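Local coordinates for arylmalonate decarboxylase (Bordetella bronchiseptica, PDB 3DTV), which catalyses the decarboxylation of 2-aryl-2-methylmalonates to 2-arylpropionates with release of carbon dioxide and uptake of a proton, at residues S36-G41 with E53-H58; D129-L134 with L185-G190; P21-R26 with L192-I197. All coordinates share one frame; numbering follows the deposited sequence.

Contact 1 (S36-G41 with E53-H58); sequences SGLGLG and ESVVDH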
loop_
_atom_site.group_PDB
_atom_site.type_symbol
_atom_site.label_atom_id
_atom_site.label_comp_id
_atom_site.label_asym_id
_atom_site.label_seq_id
_atom_site.Cartn_x
_atom_site.Cartn_y
_atom_site.Cartn_z
ATOM N N SER B 36 2.146 9.702 10.849
ATOM C CA SER B 36 1.462 10.941 11.112
ATOM C C SER B 36 0.150 10.889 10.343
ATOM O O SER B 36 0.147 10.575 9.158
ATOM C CB SER B 36 2.346 12.103 10.622
ATOM O OG SER B 36 1.748 13.355 10.927
ATOM N N GLY B 37 -0.947 11.234 11.011
ATOM C CA GLY B 37 -2.291 10.944 10.526
ATOM C C GLY B 37 -2.865 12.205 9.885
ATOM O O GLY B 37 -2.824 13.292 10.469
ATOM N N LEU B 38 -3.326 12.073 8.654
ATOM C CA LEU B 38 -3.957 13.178 7.929
ATOM C C LEU B 38 -5.269 13.609 8.524
ATOM O O LEU B 38 -5.522 14.797 8.653
ATOM C CB LEU B 38 -4.203 12.783 6.444
ATOM C CG LEU B 38 -2.891 12.674 5.642
ATOM C CD1 LEU B 38 -3.242 12.158 4.290
ATOM C CD2 LEU B 38 -2.211 14.036 5.531
ATOM N N GLY B 39 -6.172 12.660 8.781
ATOM C CA GLY B 39 -7.493 13.033 9.295
ATOM C C GLY B 39 -8.331 13.729 8.228
ATOM O O GLY B 39 -9.158 14.554 8.544
ATOM N N LEU B 40 -8.099 13.436 6.947
ATOM C CA LEU B 40 -8.894 14.105 5.916
ATOM C C LEU B 40 -10.287 13.475 5.783
ATOM O O LEU B 40 -10.441 12.241 5.852
ATOM C CB LEU B 40 -8.206 14.145 4.551
ATOM C CG LEU B 40 -6.901 14.961 4.397
ATOM C CD1 LEU B 40 -6.349 14.695 3.021
ATOM C CD2 LEU B 40 -7.189 16.445 4.623
ATOM N N GLY B 41 -11.284 14.331 5.592
ATOM C CA GLY B 41 -12.655 13.861 5.341
ATOM C C GLY B 41 -12.725 13.389 3.894
ATOM O O GLY B 41 -11.780 13.586 3.120
ATOM N N GLU B 53 -1.616 20.593 0.713
ATOM C CA GLU B 53 -0.892 21.199 1.830
ATOM C C GLU B 53 -0.892 20.271 3.032
ATOM O O GLU B 53 0.097 20.226 3.742
ATOM C CB GLU B 53 -1.501 22.555 2.260
ATOM C CG GLU B 53 -1.982 23.447 1.109
ATOM C CD GLU B 53 -0.886 23.745 0.074
ATOM O OE1 GLU B 53 0.291 23.942 0.514
ATOM O OE2 GLU B 53 -1.201 23.749 -1.176
ATOM N N SER B 54 -2.014 19.596 3.310
ATOM C CA SER B 54 -2.030 18.657 4.449
ATOM C C SER B 54 -1.015 17.559 4.268
ATOM O O SER B 54 -0.296 17.236 5.189
ATOM C CB SER B 54 -3.391 17.960 4.648
ATOM O OG SER B 54 -4.324 18.959 4.719
ATOM N N VAL B 55 -1.010 16.951 3.088
ATOM C CA VAL B 55 -0.036 15.855 2.829
ATOM C C VAL B 55 1.383 16.348 3.003
ATOM O O VAL B 55 2.205 15.683 3.680
ATOM C CB VAL B 55 -0.219 15.243 1.418
ATOM C CG1 VAL B 55 0.995 14.298 1.052
ATOM C CG2 VAL B 55 -1.524 14.562 1.336
ATOM N N VAL B 56 1.688 17.527 2.437
ATOM C CA VAL B 56 3.040 18.050 2.520
ATOM C C VAL B 56 3.387 18.503 3.955
ATOM O O VAL B 56 4.520 18.381 4.379
ATOM C CB VAL B 56 3.203 19.257 1.579
ATOM C CG1 VAL B 56 4.329 20.047 2.019
ATOM C CG2 VAL B 56 3.361 18.783 0.104
ATOM N N ASP B 57 2.407 19.071 4.670
ATOM C CA ASP B 57 2.571 19.425 6.072
ATOM C C ASP B 57 2.920 18.199 6.906
ATOM O O ASP B 57 3.754 18.268 7.788
ATOM C CB ASP B 57 1.316 20.114 6.604
ATOM C CG ASP B 57 1.453 20.510 8.050
ATOM O OD1 ASP B 57 2.401 21.272 8.334
ATOM O OD2 ASP B 57 0.623 20.071 8.889
ATOM N N HIS B 58 2.267 17.073 6.636
ATOM C CA HIS B 58 2.500 15.862 7.419
ATOM C C HIS B 58 3.802 15.160 6.986
ATOM O O HIS B 58 4.432 14.478 7.798
ATOM C CB HIS B 58 1.287 14.906 7.357
ATOM C CG HIS B 58 0.182 15.307 8.271
ATOM N ND1 HIS B 58 -0.785 16.239 7.924
ATOM C CD2 HIS B 58 -0.094 14.931 9.537
ATOM C CE1 HIS B 58 -1.624 16.407 8.944
ATOM N NE2 HIS B 58 -1.216 15.630 9.935
#

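Contact 2 (D129-L134 with L185-G190); sequences DVNERL and LLSCGG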
loop_
_atom_site.group_PDB
_atom_site.type_symbol
_atom_site.label_atom_id
_atom_site.label_comp_id
_atom_site.label_asym_id
_atom_site.label_seq_id
_atom_site.Cartn_x
_atom_site.Cartn_y
_atom_site.Cartn_z
ATOM N N ASP B 129 -15.373 -0.191 -5.643
ATOM C CA ASP B 129 -14.859 1.063 -6.096
ATOM C C ASP B 129 -13.332 1.092 -6.046
ATOM O O ASP B 129 -12.677 1.740 -6.899
ATOM C CB ASP B 129 -15.425 2.226 -5.261
ATOM C CG ASP B 129 -14.807 3.576 -5.666
ATOM O OD1 ASP B 129 -15.064 3.976 -6.831
ATOM O OD2 ASP B 129 -14.058 4.217 -4.866
ATOM N N VAL B 130 -12.764 0.391 -5.064
ATOM C CA VAL B 130 -11.314 0.402 -4.868
ATOM C C VAL B 130 -10.600 -0.437 -5.928
ATOM O O VAL B 130 -9.585 0.002 -6.443
ATOM C CB VAL B 130 -10.867 0.020 -3.416
ATOM C CG1 VAL B 130 -11.003 -1.445 -3.195
ATOM C CG2 VAL B 130 -9.391 0.488 -3.118
ATOM N N ASN B 131 -11.124 -1.633 -6.235
ATOM C CA ASN B 131 -10.629 -2.393 -7.421
ATOM C C ASN B 131 -10.711 -1.620 -8.727
ATOM O O ASN B 131 -9.777 -1.650 -9.507
ATOM C CB ASN B 131 -11.372 -3.710 -7.612
ATOM C CG ASN B 131 -10.871 -4.819 -6.694
ATOM O OD1 ASN B 131 -9.846 -4.679 -6.028
ATOM N ND2 ASN B 131 -11.572 -5.954 -6.712
ATOM N N GLU B 132 -11.841 -0.971 -8.980
ATOM C CA GLU B 132 -12.056 -0.093 -10.146
ATOM C C GLU B 132 -10.942 0.974 -10.274
ATOM O O GLU B 132 -10.387 1.214 -11.347
ATOM C CB GLU B 132 -13.417 0.586 -9.972
ATOM C CG GLU B 132 -14.199 0.870 -11.195
ATOM C CD GLU B 132 -14.565 -0.389 -11.989
ATOM O OE1 GLU B 132 -13.990 -0.562 -13.100
ATOM O OE2 GLU B 132 -15.390 -1.187 -11.505
ATOM N N ARG B 133 -10.650 1.618 -9.152
ATOM C CA ARG B 133 -9.653 2.644 -9.021
ATOM C C ARG B 133 -8.273 2.068 -9.189
ATOM O O ARG B 133 -7.461 2.625 -9.938
ATOM C CB ARG B 133 -9.798 3.395 -7.677
ATOM C CG ARG B 133 -10.919 4.471 -7.680
ATOM C CD ARG B 133 -10.905 5.141 -9.072
ATOM N NE ARG B 133 -12.244 5.462 -9.414
ATOM C CZ ARG B 133 -13.007 4.923 -10.365
ATOM N NH1 ARG B 133 -12.544 4.124 -11.311
ATOM N NH2 ARG B 133 -14.277 5.288 -10.385
ATOM N N LEU B 134 -7.979 0.974 -8.493
ATOM C CA LEU B 134 -6.649 0.396 -8.596
ATOM C C LEU B 134 -6.358 -0.154 -9.997
ATOM O O LEU B 134 -5.244 -0.028 -10.490
ATOM C CB LEU B 134 -6.364 -0.666 -7.538
ATOM C CG LEU B 134 -6.461 -0.224 -6.072
ATOM C CD1 LEU B 134 -5.532 -0.969 -5.113
ATOM C CD2 LEU B 134 -6.399 1.277 -5.891
ATOM N N LEU B 185 -3.107 -8.614 -6.782
ATOM C CA LEU B 185 -3.063 -7.457 -5.877
ATOM C C LEU B 185 -4.258 -7.500 -4.879
ATOM O O LEU B 185 -5.418 -7.575 -5.288
ATOM C CB LEU B 185 -3.001 -6.136 -6.683
ATOM C CG LEU B 185 -3.188 -4.789 -5.975
ATOM C CD1 LEU B 185 -1.965 -4.507 -5.074
ATOM C CD2 LEU B 185 -3.245 -3.669 -7.032
ATOM N N LEU B 186 -3.929 -7.494 -3.579
ATOM C CA LEU B 186 -4.884 -7.395 -2.488
ATOM C C LEU B 186 -4.844 -5.988 -1.892
ATOM O O LEU B 186 -3.797 -5.544 -1.395
ATOM C CB LEU B 186 -4.530 -8.410 -1.424
ATOM C CG LEU B 186 -5.338 -8.337 -0.128
ATOM C CD1 LEU B 186 -6.777 -8.653 -0.438
ATOM C CD2 LEU B 186 -4.758 -9.333 0.856
ATOM N N SER B 187 -6.015 -5.300 -2.048
ATOM C CA SER B 187 -6.033 -3.975 -1.495
ATOM C C SER B 187 -7.100 -3.846 -0.384
ATOM O O SER B 187 -7.937 -4.743 -0.218
ATOM C CB SER B 187 -6.289 -2.961 -2.564
ATOM O OG SER B 187 -7.675 -2.776 -2.778
ATOM N N CYS B 188 -7.040 -2.737 0.350
ATOM C CA CYS B 188 -7.973 -2.403 1.416
ATOM C C CYS B 188 -8.630 -3.650 2.009
ATOM O O CYS B 188 -9.817 -3.903 1.826
ATOM C CB CYS B 188 -8.991 -1.353 0.934
ATOM S SG CYS B 188 -8.468 0.442 1.274
ATOM N N GLY B 189 -7.823 -4.417 2.739
ATOM C CA GLY B 189 -8.208 -5.762 3.189
ATOM C C GLY B 189 -8.460 -5.812 4.679
ATOM O O GLY B 189 -8.829 -6.860 5.215
ATOM N N GLY B 190 -8.208 -4.646 5.380
ATOM C CA GLY B 190 -8.533 -4.492 6.811
ATOM C C GLY B 190 -7.316 -4.174 7.668
ATOM O O GLY B 190 -6.274 -3.750 7.157
HETATM O O HOH W 1 -7.177 -4.484 -5.313
#

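Contact 3 (P21-R26 with L192-I197); sequences PADGAR and LTLDAI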
loop_
_atom_site.group_PDB
_atom_site.type_symbol
_atom_site.label_atom_id
_atom_site.label_comp_id
_atom_site.label_asym_id
_atom_site.label_seq_id
_atom_site.Cartn_x
_atom_site.Cartn_y
_atom_site.Cartn_z
ATOM N N PRO B 21 0.861 1.456 10.551
ATOM C CA PRO B 21 0.065 0.262 10.229
ATOM C C PRO B 21 0.628 -1.042 10.808
ATOM O O PRO B 21 1.855 -1.207 10.877
ATOM C CB PRO B 21 0.133 0.220 8.710
ATOM C CG PRO B 21 0.282 1.668 8.325
ATOM C CD PRO B 21 1.118 2.294 9.361
ATOM N N ALA B 22 -0.277 -1.972 11.165
ATOM C CA ALA B 22 0.079 -3.174 11.905
ATOM C C ALA B 22 1.185 -4.106 11.357
ATOM O O ALA B 22 1.780 -4.855 12.130
ATOM C CB ALA B 22 -1.233 -3.960 12.324
ATOM N N ASP B 23 1.546 -3.993 10.066
ATOM C CA ASP B 23 2.647 -4.804 9.437
ATOM C C ASP B 23 4.066 -4.587 9.968
ATOM O O ASP B 23 4.820 -5.550 10.153
ATOM C CB ASP B 23 2.639 -4.714 7.908
ATOM C CG ASP B 23 1.240 -4.818 7.348
ATOM O OD1 ASP B 23 0.762 -5.960 7.144
ATOM O OD2 ASP B 23 0.598 -3.757 7.185
ATOM N N GLY B 24 4.399 -3.342 10.264
ATOM C CA GLY B 24 5.722 -3.003 10.768
ATOM C C GLY B 24 6.240 -4.001 11.796
ATOM O O GLY B 24 7.326 -4.580 11.633
ATOM N N ALA B 25 5.430 -4.229 12.828
ATOM C CA ALA B 25 5.795 -5.094 13.959
ATOM C C ALA B 25 6.249 -6.504 13.535
ATOM O O ALA B 25 7.037 -7.137 14.267
ATOM C CB ALA B 25 4.637 -5.187 14.931
ATOM N N ARG B 26 5.772 -6.976 12.359
ATOM C CA ARG B 26 5.881 -8.388 11.937
ATOM C C ARG B 26 6.899 -8.566 10.817
ATOM O O ARG B 26 7.708 -9.476 10.830
ATOM C CB ARG B 26 4.520 -8.945 11.479
ATOM C CG ARG B 26 3.309 -8.621 12.371
ATOM C CD ARG B 26 2.846 -9.843 13.182
ATOM N NE ARG B 26 1.629 -9.509 13.926
ATOM C CZ ARG B 26 1.599 -8.868 15.102
ATOM N NH1 ARG B 26 2.739 -8.514 15.724
ATOM N NH2 ARG B 26 0.414 -8.586 15.667
ATOM N N LEU B 192 -5.264 -6.419 9.107
ATOM C CA LEU B 192 -4.098 -7.266 8.752
ATOM C C LEU B 192 -4.347 -8.231 7.608
ATOM O O LEU B 192 -5.330 -9.005 7.639
ATOM C CB LEU B 192 -3.568 -8.013 9.992
ATOM C CG LEU B 192 -2.343 -7.408 10.704
ATOM C CD1 LEU B 192 -2.433 -7.551 12.234
ATOM C CD2 LEU B 192 -1.056 -8.050 10.173
ATOM N N THR B 193 -3.445 -8.144 6.588
ATOM C CA THR B 193 -3.459 -9.054 5.430
ATOM C C THR B 193 -2.332 -10.122 5.402
ATOM O O THR B 193 -2.448 -11.135 4.686
ATOM C CB THR B 193 -3.419 -8.307 4.065
ATOM O OG1 THR B 193 -2.267 -7.434 4.021
ATOM C CG2 THR B 193 -4.704 -7.488 3.825
ATOM N N LEU B 194 -1.244 -9.913 6.156
ATOM C CA LEU B 194 -0.004 -10.700 5.913
ATOM C C LEU B 194 -0.219 -12.186 5.821
ATOM O O LEU B 194 0.104 -12.787 4.822
ATOM C CB LEU B 194 1.078 -10.419 6.939
ATOM C CG LEU B 194 1.972 -9.207 6.777
ATOM C CD1 LEU B 194 2.830 -9.118 8.063
ATOM C CD2 LEU B 194 2.800 -9.247 5.462
ATOM N N ASP B 195 -0.784 -12.777 6.871
ATOM C CA ASP B 195 -0.900 -14.236 7.006
ATOM C C ASP B 195 -1.565 -14.899 5.811
ATOM O O ASP B 195 -1.242 -16.033 5.447
ATOM C CB ASP B 195 -1.641 -14.583 8.299
ATOM C CG ASP B 195 -0.760 -14.438 9.525
ATOM O OD1 ASP B 195 0.489 -14.450 9.367
ATOM O OD2 ASP B 195 -1.302 -14.345 10.656
ATOM N N ALA B 196 -2.516 -14.179 5.217
ATOM C CA ALA B 196 -3.178 -14.655 4.026
ATOM C C ALA B 196 -2.199 -14.863 2.845
ATOM O O ALA B 196 -2.335 -15.844 2.094
ATOM C CB ALA B 196 -4.305 -13.694 3.639
ATOM N N ILE B 197 -1.219 -13.960 2.684
ATOM C CA ILE B 197 -0.295 -13.993 1.520
ATOM C C ILE B 197 0.359 -15.352 1.212
ATOM O O ILE B 197 0.156 -15.898 0.124
ATOM C CB ILE B 197 0.826 -12.926 1.592
ATOM C CG1 ILE B 197 0.250 -11.516 1.785
ATOM C CG2 ILE B 197 1.677 -12.967 0.314
ATOM C CD1 ILE B 197 1.321 -10.416 1.649
HETATM O O HOH W 2 -1.726 -5.922 6.153
#

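Contact 1 (S36-G41 with E53-H58)
The imidazole of His58 lies against the backbone of Gly37 and Leu38, where strand 33-37, outermost in a parallel four-stranded sheet of this alpha/beta protein, ends beside helix 48-64. Leu38 CA stands over one face, 4.2 Å from the ring centroid and 15° off the ring normal, a CH-pi contact displaced toward the rim. Ser36 comes to the ring edge instead, its CB in the plane of the imidazole.

Polar grip on the ring comes from its own helix. His58 ND1 donates to Ser54 O, one turn back, at 3.0 Å with an N-H...O angle of 157°. The oxygen lies in the imidazole plane, but ND1 stands above the carbonyl plane of Ser54. The backbone N of His58 reaches the same oxygen from the opposite face, so Ser54 O is gripped by two donors. With CG beside the backbone N (chi1 -80°), the ring is folded back along the helix, and the ND1 bond restrains its rotation. At the other end of the ring, NE2 of His58 is 2.9 Å from Gly37 O, but the angle is too poor for a hydrogen bond.

Two leucines fill the rest by van der Waals contact. Leu38 sends CD2 to 3.6 Å from His58 ND1 and close to Ser54 O; the purely apolar pair is Leu38 CD1 with Val55 CG2 at 4.2 Å, the two side chains crossing at a slant. Leu40 CD2 rests on Ser54 OG at 3.8 Å, while that hydroxyl is hydrogen-bonded to Ala50 O.

Backbone bonds from Ser36 and Leu38 to Val13 tie this strand end to neighbouring strand 9-13. Leu77 of helix 75-79 touches both Leu38 and Val55, and Val55 also packs on Leu89 and Met93 of helix 83-97.

Contact 2 (D129-L134 with L185-G190)
Val130 of helix 128-140 faces Ser187 at the end of strand 183-187, their CA atoms 7.6 Å apart; the axes of 129-134 and 185-187 approach to 9.8 Å, their N-to-C directions 132° apart. Both methyls of Val130 bear on the serine hydroxyl; CG1 lies 3.6 Å from Ser187 OG. Leu134, one turn further along the helix, presses CD1 against Ser187 CB at 3.3 Å, tighter than a normal carbon-carbon contact. Leu134 CD1 also reaches Leu185 CD2 at 4.0 Å, so it spans two strand residues whose side chains point to the helix. Where the strand gives way to a loop, Cys188 CB meets Val130 CG2 more loosely; here Cys188 borders a bound glycerol, probably from the crystallisation liquor.

Ser187 OG sits between its backbone N and carbonyl carbon (chi1 86°), directed at the helix. A water lies between it and Asn131, donating to Asn131 OD1 at 2.8 Å and accepting from Ser187 OG at 3.1 Å. Asn131 ND2 has a weak hydrogen bond to Arg149 O, which would help fix the amide's orientation.

The chemistry is that of a largely apolar helix-on-sheet interface with one water bridge. The buried serine hydroxyl, touched by methyls of Val130 and Leu134, donates to the water, which in turn satisfies the amide oxygen of Asn131.

Contact 3 (P21-R26 with L192-I197)
A type I beta turn, Pro21 to Gly24, at the N-terminal side of helix 24-27, packs on the segment before helix 196-204. Ala22 CB touches Leu192 CD1 at 3.8 Å, the apolar pair on the more open side of the contact. Asp23 is the deeper residue: its OD1 lies 3.5 Å from Leu194 CG, with Leu194 CD1 close by, while Leu192 CD2 approaches the same oxygen from the preceding part of the chain. That carboxylate oxygen is not left to the leucines alone, since a water donates to Asp23 OD1 at 2.7 Å and accepts from Thr193 N at 2.8 Å, linking the turn to the facing backbone. Asp23 CG stands beside its backbone N (chi1 -43°), which swings the carboxylate over to that segment. Leu194 CD1 also meets Arg26 CB at 3.8 Å, so Leu194 touches both Asp23 and Arg26.

Helix 211-223 lies next to this site: Phe216 packs on Asp23, Pro213 touches both Asp23 and Thr193, and Asp23 OD2 has a weak hydrogen bond to Ser212 OG. Thr193 reaches Leu167 of helix 164-177 as well, while its hydroxyl bonds to Ser210 at the end of strand 208-210.

Contact 2 is the buried one of the three, closest to the centre of the chain, whereas contacts 1 and 3 are partly buried, and only contact 3 has an exposed touching residue. Contacts 1 and 2 each set a strand end against a helix, but on different four-stranded parallel sheets; contact 3 instead joins the beginnings of two helical segments. Strand 183-187 of contact 2 is followed in the chain by helix 196-204 of contact 3, and the two contacts touch through Leu186 CD2 and Thr193 CG2, 3.5 Å apart. Both use a bridging water, while contact 1 relies on an imidazole tethered to its own helix and lies about 13 Å from contact 2 between nearest atoms.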